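Local coordinates for spindle pole body-associated protein VIK1 (Saccharomyces cerevisiae, PDB 2O0A) that recruits the minus-end-directed motor Kar3 to microtubules and, as a heterodimer with it, cross-links antiparallel microtubules, its C-terminal motor-homology domain lacking a nucleotide-binding site, at residues K256-I259 against S260-S264; I173-G177 against L178-P182; L42-Y45 against E46-V49; L270-S273 against K274-N277. All coordinates share one frame; numbering follows the deposited sequence.

Contact 1: K256-I259 against S260-S264; sequences KKLI and SDTKS
Thr262 folds back on Leu258 where helix 250-261 ends, the tight part of the contact. Thr262 OG1 donates to Leu258 O at 2.6 Å, while Thr262 N reaches the same oxygen at 3.1 Å from the other face of the carbonyl. With chi1 of 69°, OG1 sits between the backbone N and the carbonyl carbon, which turns it back to the helix and lets CG2 lie 3.9 Å from Leu258 CD2. Leu258 itself packs on Tyr224 and Ile226 of strand 221-228. Here a water donates to Ile259 O and Thr262 O and accepts from Ser264 OG, 2.6 Å away, tying the outgoing chain to the last turn. Asn95 ND2 bonds both Thr262 OG1 and Ser264 OG.

On the neighbouring side of the helix, where Ser260 is exposed, the contact is looser. Asp261 OD2 meets Lys257 NZ at 3.1 Å, nearly in line with its C-O bond, and the bend at chi2 (68°) of Lys257 brings CD to 3.2 Å from that oxygen. NZ also donates to Glu161 O and Lys162 O. Three oxygens around one ammonium group would probably favour the charged form of Lys257 and link the helix end to the 161-162 loop.

Contact 2: I173-G177 against L178-P182; sequences IIENG and LEDLP
Asp180 lays its carboxylate across the backbone of Glu175 and Asn176, with OD2 as the touching atom. Asn176 N donates to Asp180 OD2 at 2.9 Å, an N-H...O angle of 165°, and arrives on the syn side, though 34° out of the carboxylate plane. Glu175 N points at the same oxygen; the modelled separation is too short to be taken literally, but the direction fits a second bond. Asp180 CG stands beside its own backbone N (chi1 -69°), which puts OD2 over the chain leaving strand 172-174.

This is a sharp turn following strand 172-174, running through Gly177 with positive phi into a 3-10 turn at 178-180. Successive backbone bonds define that turn: Glu179 N to Asn176 O at 3.1 Å and Asp180 N to Gly177 O at 3.3 Å, the latter donor standing above the carbonyl plane. Glu179 runs over Asn176, its CB 3.2 Å from Asn176 O and OE1 3.5 Å from Asn176 CB. On the buried side Ile174 CD1 approaches Leu181 CD1 at 4.3 Å, and both side chains reach Leu130 of strand 126-136. Leu178 packs against Ile112 and Lys113 of helix 105-116.

Contact 3: L42-Y45 against E46-V49; sequences LFDY and ENGV
The carboxylate of Asp44 and the amide of Asn47 stand almost perpendicular, their planes 79° apart. They belong to a beta hairpin turn with a G1 beta bulge, joining strand 41-44 to strand 49-52: Gly48, with positive phi, and Val49 both face Asp44. Asn47 N donates to Asp44 OD1 at 2.9 Å from above the carboxylate plane, 62° out of it, and Asn47 CB lies 3.4 Å from Asp44 OD2. The Tyr45 ring has Phe43 CB over one face, offset toward the rim, while its hydroxyl bonds to Glu34.

The evidence for the bulge is the backbone pairing. Asp44 N reaches Val49 O at 2.8 Å, nearly straight, and Val49 N returns to Asp44 O at 3.1 Å, whereas the bond from Gly48 N to that oxygen is weak. Asp44 and Val49 put their side chains on the same face of the sheet, CB to CB 3.8 Å. Because Asp44 CG is anti to the backbone N (chi1 -176°), the carboxylate swings over the turn, where Glu46 N makes a second, weak bond to Asp44 OD1 at 3.1 Å.

Contact 4: L270-S273 against K274-N277; sequences LNDS and KNVN
From its CB, Asp272 reaches forward in the chain: with CG anti to the backbone N (chi1 -172°), the carboxylate lies over Lys274 and Asn275. Asp272 CG stands 4.1 Å from Lys274 CG. Beyond it the two oxygens diverge in their surroundings. Asp272 OD1 lies 3.5 Å from Lys274 CG and accepts from a water at 2.8 Å; the same water takes the N-H of Lys274, bridging carboxylate and backbone. Asp272 OD2 turns to the Asn275 side chain, whose CB is 3.6 Å away and whose amide plane is nearly perpendicular to the carboxylate at 89°. Thr101 OG1 is a further hydrogen-bond partner of OD2, tying the turn to the loop that precedes helix 105-116.

The backbone curls beneath this side chain. Asn275 N donates to Asp272 O at 3.2 Å from well above the carbonyl plane, and Val276 N makes a weak bond to Ser273 O, which a second water links to Asn277 N. Toward the interior, Val276 CG2 meets Leu270 CD1 at 4.1 Å, the two side chains crossing at about a right angle. Ser273 OG bonds to Asn36 O, joining the turn to the loop before strand 41-44. With helical phi and psi at Ser273 and Lys274, the Asn275 N to Asp272 O bond closes a type I turn over Asp272-Asn275 that leads from strand 265-270, inside the mixed sheet, into helix 276-289.

In the fold
From the N terminus, contact 3 comes first, closing the hairpin between strands 41-44 and 49-52 of the small antiparallel sheet. Contact 2 follows, closing the turn after strand 172-174, at the edge of the main mixed sheet and on the other side of the chain's centre from contact 3; the centres of contacts 2 and 3 are about 37 Å apart. Contact 1 ends helix 250-261 just before strand 265-270, and contact 4 takes that strand's far end into helix 276-289, so the two bracket one strand. All four lie in series; none nests or crosses. The nearest approach is between contacts 3 and 4, about 6 Å between nearest atoms, without touching.

Contact 1: K256-I259 against S260-S264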
loop_
_atom_site.group_PDB
_atom_site.type_symbol
_atom_site.label_atom_id
_atom_site.label_comp_id
_atom_site.label_asym_id
_atom_site.label_seq_id
_atom_site.Cartn_x
_atom_site.Cartn_y
_atom_site.Cartn_z
ATOM N N LYS A 256 -3.649 13.323 3.543
ATOM C CA LYS A 256 -3.795 13.788 4.917
ATOM C C LYS A 256 -4.918 13.080 5.645
ATOM O O LYS A 256 -4.772 12.729 6.819
ATOM C CB LYS A 256 -4.051 15.288 4.948
ATOM C CG LYS A 256 -2.810 16.087 4.699
ATOM C CD LYS A 256 -3.129 17.546 4.406
ATOM C CE LYS A 256 -1.862 18.293 4.049
ATOM N NZ LYS A 256 -0.942 18.452 5.212
ATOM N N LYS A 257 -6.040 12.891 4.954
ATOM C CA LYS A 257 -7.191 12.204 5.525
ATOM C C LYS A 257 -6.870 10.758 5.869
ATOM O O LYS A 257 -7.220 10.276 6.931
ATOM C CB LYS A 257 -8.395 12.257 4.576
ATOM C CG LYS A 257 -9.622 11.517 5.110
ATOM C CD LYS A 257 -10.203 12.222 6.326
ATOM C CE LYS A 257 -11.657 11.889 6.497
ATOM N NZ LYS A 257 -12.262 12.803 7.505
ATOM N N LEU A 258 -6.192 10.052 4.964
ATOM C CA LEU A 258 -5.879 8.655 5.240
ATOM C C LEU A 258 -4.882 8.473 6.379
ATOM O O LEU A 258 -5.025 7.592 7.217
ATOM C CB LEU A 258 -5.363 7.979 3.973
ATOM C CG LEU A 258 -6.398 7.822 2.867
ATOM C CD1 LEU A 258 -5.717 7.142 1.693
ATOM C CD2 LEU A 258 -7.597 7.000 3.350
ATOM N N ILE A 259 -3.864 9.324 6.406
ATOM C CA ILE A 259 -2.847 9.247 7.446
ATOM C C ILE A 259 -3.450 9.556 8.827
ATOM O O ILE A 259 -3.132 8.899 9.815
ATOM C CB ILE A 259 -1.683 10.201 7.126
ATOM C CG1 ILE A 259 -0.906 9.671 5.911
ATOM C CG2 ILE A 259 -0.786 10.418 8.367
ATOM C CD1 ILE A 259 -0.068 10.716 5.160
ATOM N N SER A 260 -4.342 10.539 8.878
ATOM C CA SER A 260 -4.928 10.932 10.162
ATOM C C SER A 260 -6.030 10.007 10.675
ATOM O O SER A 260 -6.148 9.799 11.887
ATOM C CB SER A 260 -5.408 12.389 10.141
ATOM O OG SER A 260 -6.483 12.571 9.251
ATOM N N ASP A 261 -6.806 9.429 9.758
ATOM C CA ASP A 261 -8.078 8.798 10.125
ATOM C C ASP A 261 -8.218 7.318 9.795
ATOM O O ASP A 261 -9.265 6.722 10.074
ATOM C CB ASP A 261 -9.241 9.579 9.499
ATOM C CG ASP A 261 -9.346 11.011 10.027
ATOM O OD1 ASP A 261 -8.623 11.374 10.982
ATOM O OD2 ASP A 261 -10.166 11.778 9.487
ATOM N N THR A 262 -7.178 6.728 9.201
ATOM C CA THR A 262 -7.165 5.284 8.927
ATOM C C THR A 262 -5.835 4.705 9.387
ATOM O O THR A 262 -4.871 5.457 9.600
ATOM C CB THR A 262 -7.427 4.941 7.410
ATOM O OG1 THR A 262 -6.315 5.369 6.611
ATOM C CG2 THR A 262 -8.669 5.626 6.887
ATOM N N LYS A 263 -5.787 3.385 9.567
ATOM C CA LYS A 263 -4.537 2.696 9.846
ATOM C C LYS A 263 -3.742 2.658 8.551
ATOM O O LYS A 263 -4.306 2.393 7.499
ATOM C CB LYS A 263 -4.769 1.257 10.310
ATOM C CG LYS A 263 -5.532 1.101 11.615
ATOM C CD LYS A 263 -4.662 1.464 12.796
ATOM C CE LYS A 263 -3.726 0.342 13.194
ATOM N NZ LYS A 263 -2.897 0.743 14.383
ATOM N N SER A 264 -2.441 2.916 8.650
ATOM C CA SER A 264 -1.571 3.003 7.462
ATOM C C SER A 264 -0.491 1.931 7.363
ATOM O O SER A 264 0.030 1.413 8.355
ATOM C CB SER A 264 -0.879 4.379 7.375
ATOM O OG SER A 264 -1.801 5.449 7.285
HETATM O O HOH W 1 -2.372 6.356 9.705
#

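Contact 2: I173-G177 against L178-P182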
loop_
_atom_site.group_PDB
_atom_site.type_symbol
_atom_site.label_atom_id
_atom_site.label_comp_id
_atom_site.label_asym_id
_atom_site.label_seq_id
_atom_site.Cartn_x
_atom_site.Cartn_y
_atom_site.Cartn_z
ATOM N N ILE A 173 -19.133 -4.788 -7.654
ATOM C CA ILE A 173 -19.134 -5.851 -6.662
ATOM C C ILE A 173 -18.346 -7.032 -7.230
ATOM O O ILE A 173 -18.680 -7.548 -8.292
ATOM C CB ILE A 173 -20.566 -6.258 -6.300
ATOM C CG1 ILE A 173 -21.280 -5.064 -5.663
ATOM C CG2 ILE A 173 -20.521 -7.456 -5.359
ATOM C CD1 ILE A 173 -22.756 -5.278 -5.387
ATOM N N ILE A 174 -17.276 -7.432 -6.536
ATOM C CA ILE A 174 -16.396 -8.484 -7.034
ATOM C C ILE A 174 -16.842 -9.879 -6.564
ATOM O O ILE A 174 -16.889 -10.143 -5.374
ATOM C CB ILE A 174 -14.931 -8.262 -6.565
ATOM C CG1 ILE A 174 -14.444 -6.875 -6.958
ATOM C CG2 ILE A 174 -14.012 -9.367 -7.128
ATOM C CD1 ILE A 174 -12.983 -6.648 -6.619
ATOM N N GLU A 175 -17.166 -10.756 -7.509
ATOM C CA GLU A 175 -17.542 -12.137 -7.180
ATOM C C GLU A 175 -16.354 -13.075 -7.384
ATOM O O GLU A 175 -16.074 -13.927 -6.539
ATOM C CB GLU A 175 -18.710 -12.607 -8.054
ATOM C CG GLU A 175 -19.921 -11.681 -8.089
ATOM C CD GLU A 175 -20.728 -11.679 -6.798
ATOM O OE1 GLU A 175 -20.497 -12.557 -5.934
ATOM O OE2 GLU A 175 -21.606 -10.797 -6.650
ATOM N N ASN A 176 -15.669 -12.910 -8.513
ATOM C CA ASN A 176 -14.568 -13.795 -8.892
ATOM C C ASN A 176 -13.311 -12.995 -9.251
ATOM O O ASN A 176 -12.863 -12.987 -10.402
ATOM C CB ASN A 176 -14.990 -14.710 -10.051
ATOM C CG ASN A 176 -16.267 -15.491 -9.754
ATOM O OD1 ASN A 176 -16.368 -16.186 -8.743
ATOM N ND2 ASN A 176 -17.248 -15.373 -10.641
ATOM N N GLY A 177 -12.762 -12.304 -8.257
ATOM C CA GLY A 177 -11.498 -11.593 -8.403
ATOM C C GLY A 177 -11.405 -10.731 -9.646
ATOM O O GLY A 177 -12.334 -9.977 -9.962
ATOM N N LEU A 178 -10.294 -10.867 -10.366
ATOM C CA LEU A 178 -10.002 -10.024 -11.526
ATOM C C LEU A 178 -11.019 -10.123 -12.669
ATOM O O LEU A 178 -11.086 -9.238 -13.519
ATOM C CB LEU A 178 -8.590 -10.310 -12.045
ATOM C CG LEU A 178 -7.425 -9.898 -11.140
ATOM C CD1 LEU A 178 -6.165 -10.598 -11.598
ATOM C CD2 LEU A 178 -7.232 -8.392 -11.162
ATOM N N GLU A 179 -11.827 -11.184 -12.660
ATOM C CA GLU A 179 -12.830 -11.450 -13.707
ATOM C C GLU A 179 -13.953 -10.414 -13.752
ATOM O O GLU A 179 -14.605 -10.227 -14.781
ATOM C CB GLU A 179 -13.423 -12.852 -13.507
ATOM C CG GLU A 179 -12.409 -13.969 -13.724
ATOM C CD GLU A 179 -12.856 -15.308 -13.162
ATOM O OE1 GLU A 179 -14.042 -15.670 -13.322
ATOM O OE2 GLU A 179 -12.012 -16.006 -12.563
ATOM N N ASP A 180 -14.177 -9.745 -12.633
ATOM C CA ASP A 180 -15.215 -8.724 -12.548
ATOM C C ASP A 180 -14.692 -7.336 -12.852
ATOM O O ASP A 180 -15.453 -6.353 -12.844
ATOM C CB ASP A 180 -15.873 -8.773 -11.178
ATOM C CG ASP A 180 -16.699 -10.022 -10.992
ATOM O OD1 ASP A 180 -17.371 -10.438 -11.960
ATOM O OD2 ASP A 180 -16.659 -10.599 -9.894
ATOM N N LEU A 181 -13.393 -7.252 -13.116
ATOM C CA LEU A 181 -12.757 -5.968 -13.367
ATOM C C LEU A 181 -12.362 -5.837 -14.833
ATOM O O LEU A 181 -12.255 -6.857 -15.539
ATOM C CB LEU A 181 -11.544 -5.790 -12.444
ATOM C CG LEU A 181 -11.901 -5.774 -10.956
ATOM C CD1 LEU A 181 -10.635 -5.832 -10.122
ATOM C CD2 LEU A 181 -12.754 -4.568 -10.587
ATOM N N PRO A 182 -12.134 -4.596 -15.302
ATOM C CA PRO A 182 -11.828 -4.421 -16.715
ATOM C C PRO A 182 -10.603 -5.207 -17.162
ATOM O O PRO A 182 -9.695 -5.503 -16.371
ATOM C CB PRO A 182 -11.575 -2.914 -16.837
ATOM C CG PRO A 182 -12.361 -2.324 -15.713
ATOM C CD PRO A 182 -12.168 -3.301 -14.603
#

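Contact 3: L42-Y45 against E46-V49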
loop_
_atom_site.group_PDB
_atom_site.type_symbol
_atom_site.label_atom_id
_atom_site.label_comp_id
_atom_site.label_asym_id
_atom_site.label_seq_id
_atom_site.Cartn_x
_atom_site.Cartn_y
_atom_site.Cartn_z
ATOM N N LEU A 42 23.851 -1.673 1.281
ATOM C CA LEU A 42 23.931 -2.866 2.113
ATOM C C LEU A 42 22.558 -3.204 2.655
ATOM O O LEU A 42 21.847 -2.325 3.144
ATOM C CB LEU A 42 24.923 -2.685 3.267
ATOM C CG LEU A 42 26.431 -2.591 2.978
ATOM C CD1 LEU A 42 26.875 -3.428 1.773
ATOM C CD2 LEU A 42 26.869 -1.147 2.822
ATOM N N PHE A 43 22.181 -4.473 2.542
ATOM C CA PHE A 43 20.864 -4.923 2.989
ATOM C C PHE A 43 20.967 -5.882 4.144
ATOM O O PHE A 43 21.614 -6.922 4.035
ATOM C CB PHE A 43 20.116 -5.614 1.854
ATOM C CG PHE A 43 19.923 -4.751 0.662
ATOM C CD1 PHE A 43 18.788 -3.962 0.536
ATOM C CD2 PHE A 43 20.887 -4.708 -0.341
ATOM C CE1 PHE A 43 18.616 -3.141 -0.570
ATOM C CE2 PHE A 43 20.721 -3.890 -1.441
ATOM C CZ PHE A 43 19.584 -3.115 -1.564
ATOM N N ASP A 44 20.315 -5.520 5.240
ATOM C CA ASP A 44 20.180 -6.394 6.395
ATOM C C ASP A 44 18.724 -6.877 6.473
ATOM O O ASP A 44 17.859 -6.205 7.038
ATOM C CB ASP A 44 20.611 -5.647 7.667
ATOM C CG ASP A 44 20.595 -6.534 8.910
ATOM O OD1 ASP A 44 19.961 -7.621 8.877
ATOM O OD2 ASP A 44 21.227 -6.148 9.922
ATOM N N TYR A 45 18.480 -8.061 5.921
ATOM C CA TYR A 45 17.122 -8.596 5.815
ATOM C C TYR A 45 16.603 -9.136 7.152
ATOM O O TYR A 45 15.397 -9.296 7.337
ATOM C CB TYR A 45 17.067 -9.682 4.736
ATOM C CG TYR A 45 17.312 -9.181 3.322
ATOM C CD1 TYR A 45 16.363 -8.392 2.668
ATOM C CD2 TYR A 45 18.483 -9.501 2.629
ATOM C CE1 TYR A 45 16.575 -7.930 1.365
ATOM C CE2 TYR A 45 18.701 -9.046 1.307
ATOM C CZ TYR A 45 17.747 -8.247 0.694
ATOM O OH TYR A 45 17.908 -7.807 -0.600
ATOM N N GLU A 46 17.513 -9.428 8.084
ATOM C CA GLU A 46 17.109 -9.879 9.421
ATOM C C GLU A 46 16.650 -8.722 10.306
ATOM O O GLU A 46 15.681 -8.851 11.058
ATOM C CB GLU A 46 18.238 -10.654 10.122
ATOM C CG GLU A 46 18.254 -12.152 9.846
ATOM C CD GLU A 46 17.165 -12.907 10.583
ATOM O OE1 GLU A 46 16.307 -13.513 9.909
ATOM O OE2 GLU A 46 17.166 -12.896 11.834
ATOM N N ASN A 47 17.333 -7.583 10.207
ATOM C CA ASN A 47 17.078 -6.470 11.122
ATOM C C ASN A 47 16.376 -5.292 10.463
ATOM O O ASN A 47 16.073 -4.296 11.121
ATOM C CB ASN A 47 18.393 -6.013 11.777
ATOM C CG ASN A 47 19.065 -7.121 12.560
ATOM O OD1 ASN A 47 20.191 -7.532 12.240
ATOM N ND2 ASN A 47 18.370 -7.640 13.561
ATOM N N GLY A 48 16.132 -5.419 9.154
ATOM C CA GLY A 48 15.350 -4.438 8.407
ATOM C C GLY A 48 16.106 -3.145 8.192
ATOM O O GLY A 48 15.589 -2.066 8.438
ATOM N N VAL A 49 17.342 -3.263 7.736
ATOM C CA VAL A 49 18.194 -2.091 7.577
ATOM C C VAL A 49 18.726 -2.015 6.147
ATOM O O VAL A 49 19.143 -3.019 5.596
ATOM C CB VAL A 49 19.396 -2.136 8.565
ATOM C CG1 VAL A 49 20.169 -0.847 8.493
ATOM C CG2 VAL A 49 18.913 -2.378 9.987
#

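Contact 4: L270-S273 against K274-N277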
loop_
_atom_site.group_PDB
_atom_site.type_symbol
_atom_site.label_atom_id
_atom_site.label_comp_id
_atom_site.label_asym_id
_atom_site.label_seq_id
_atom_site.Cartn_x
_atom_site.Cartn_y
_atom_site.Cartn_z
ATOM N N LEU A 270 11.652 -0.492 -4.097
ATOM C CA LEU A 270 12.972 0.006 -4.474
ATOM C C LEU A 270 13.564 -0.897 -5.541
ATOM O O LEU A 270 13.972 -2.020 -5.267
ATOM C CB LEU A 270 13.890 0.097 -3.246
ATOM C CG LEU A 270 13.406 0.803 -1.971
ATOM C CD1 LEU A 270 14.516 0.792 -0.936
ATOM C CD2 LEU A 270 12.917 2.244 -2.230
ATOM N N ASN A 271 13.590 -0.402 -6.771
ATOM C CA ASN A 271 14.056 -1.204 -7.892
ATOM C C ASN A 271 14.752 -0.338 -8.921
ATOM O O ASN A 271 14.890 -0.724 -10.076
ATOM C CB ASN A 271 12.868 -1.926 -8.535
ATOM C CG ASN A 271 11.966 -0.984 -9.311
ATOM O OD1 ASN A 271 11.930 0.225 -9.047
ATOM N ND2 ASN A 271 11.247 -1.527 -10.289
ATOM N N ASP A 272 15.189 0.835 -8.480
ATOM C CA ASP A 272 15.576 1.917 -9.372
ATOM C C ASP A 272 16.740 2.680 -8.742
ATOM O O ASP A 272 16.551 3.503 -7.844
ATOM C CB ASP A 272 14.354 2.824 -9.530
ATOM C CG ASP A 272 14.531 3.896 -10.573
ATOM O OD1 ASP A 272 15.480 3.832 -11.386
ATOM O OD2 ASP A 272 13.681 4.814 -10.575
ATOM N N SER A 273 17.955 2.423 -9.220
ATOM C CA SER A 273 19.121 3.059 -8.619
ATOM C C SER A 273 19.090 4.589 -8.584
ATOM O O SER A 273 19.461 5.193 -7.584
ATOM C CB SER A 273 20.398 2.568 -9.291
ATOM O OG SER A 273 20.611 1.216 -8.947
ATOM N N LYS A 274 18.638 5.217 -9.666
ATOM C CA LYS A 274 18.681 6.681 -9.740
ATOM C C LYS A 274 17.783 7.352 -8.699
ATOM O O LYS A 274 18.095 8.426 -8.218
ATOM C CB LYS A 274 18.398 7.194 -11.156
ATOM C CG LYS A 274 16.997 6.970 -11.662
ATOM C CD LYS A 274 16.815 7.681 -12.992
ATOM C CE LYS A 274 15.366 8.038 -13.228
ATOM N NZ LYS A 274 15.236 9.216 -14.139
ATOM N N ASN A 275 16.714 6.664 -8.303
ATOM C CA ASN A 275 15.752 7.228 -7.359
ATOM C C ASN A 275 15.819 6.707 -5.925
ATOM O O ASN A 275 15.109 7.206 -5.054
ATOM C CB ASN A 275 14.329 7.083 -7.912
ATOM C CG ASN A 275 14.133 7.838 -9.215
ATOM O OD1 ASN A 275 13.484 7.349 -10.137
ATOM N ND2 ASN A 275 14.708 9.033 -9.297
ATOM N N VAL A 276 16.694 5.741 -5.664
ATOM C CA VAL A 276 16.694 5.079 -4.365
ATOM C C VAL A 276 16.992 6.020 -3.184
ATOM O O VAL A 276 16.354 5.915 -2.149
ATOM C CB VAL A 276 17.582 3.809 -4.358
ATOM C CG1 VAL A 276 19.078 4.161 -4.344
ATOM C CG2 VAL A 276 17.213 2.892 -3.182
ATOM N N ASN A 277 17.920 6.963 -3.349
ATOM C CA ASN A 277 18.298 7.816 -2.232
ATOM C C ASN A 277 17.170 8.738 -1.728
ATOM O O ASN A 277 17.014 8.934 -0.519
ATOM C CB ASN A 277 19.604 8.568 -2.543
ATOM C CG ASN A 277 20.786 7.618 -2.793
ATOM O OD1 ASN A 277 20.747 6.441 -2.432
ATOM N ND2 ASN A 277 21.846 8.137 -3.403
HETATM O O HOH W 2 18.170 3.892 -12.179
HETATM O O HOH W 3 19.661 7.455 -5.707
#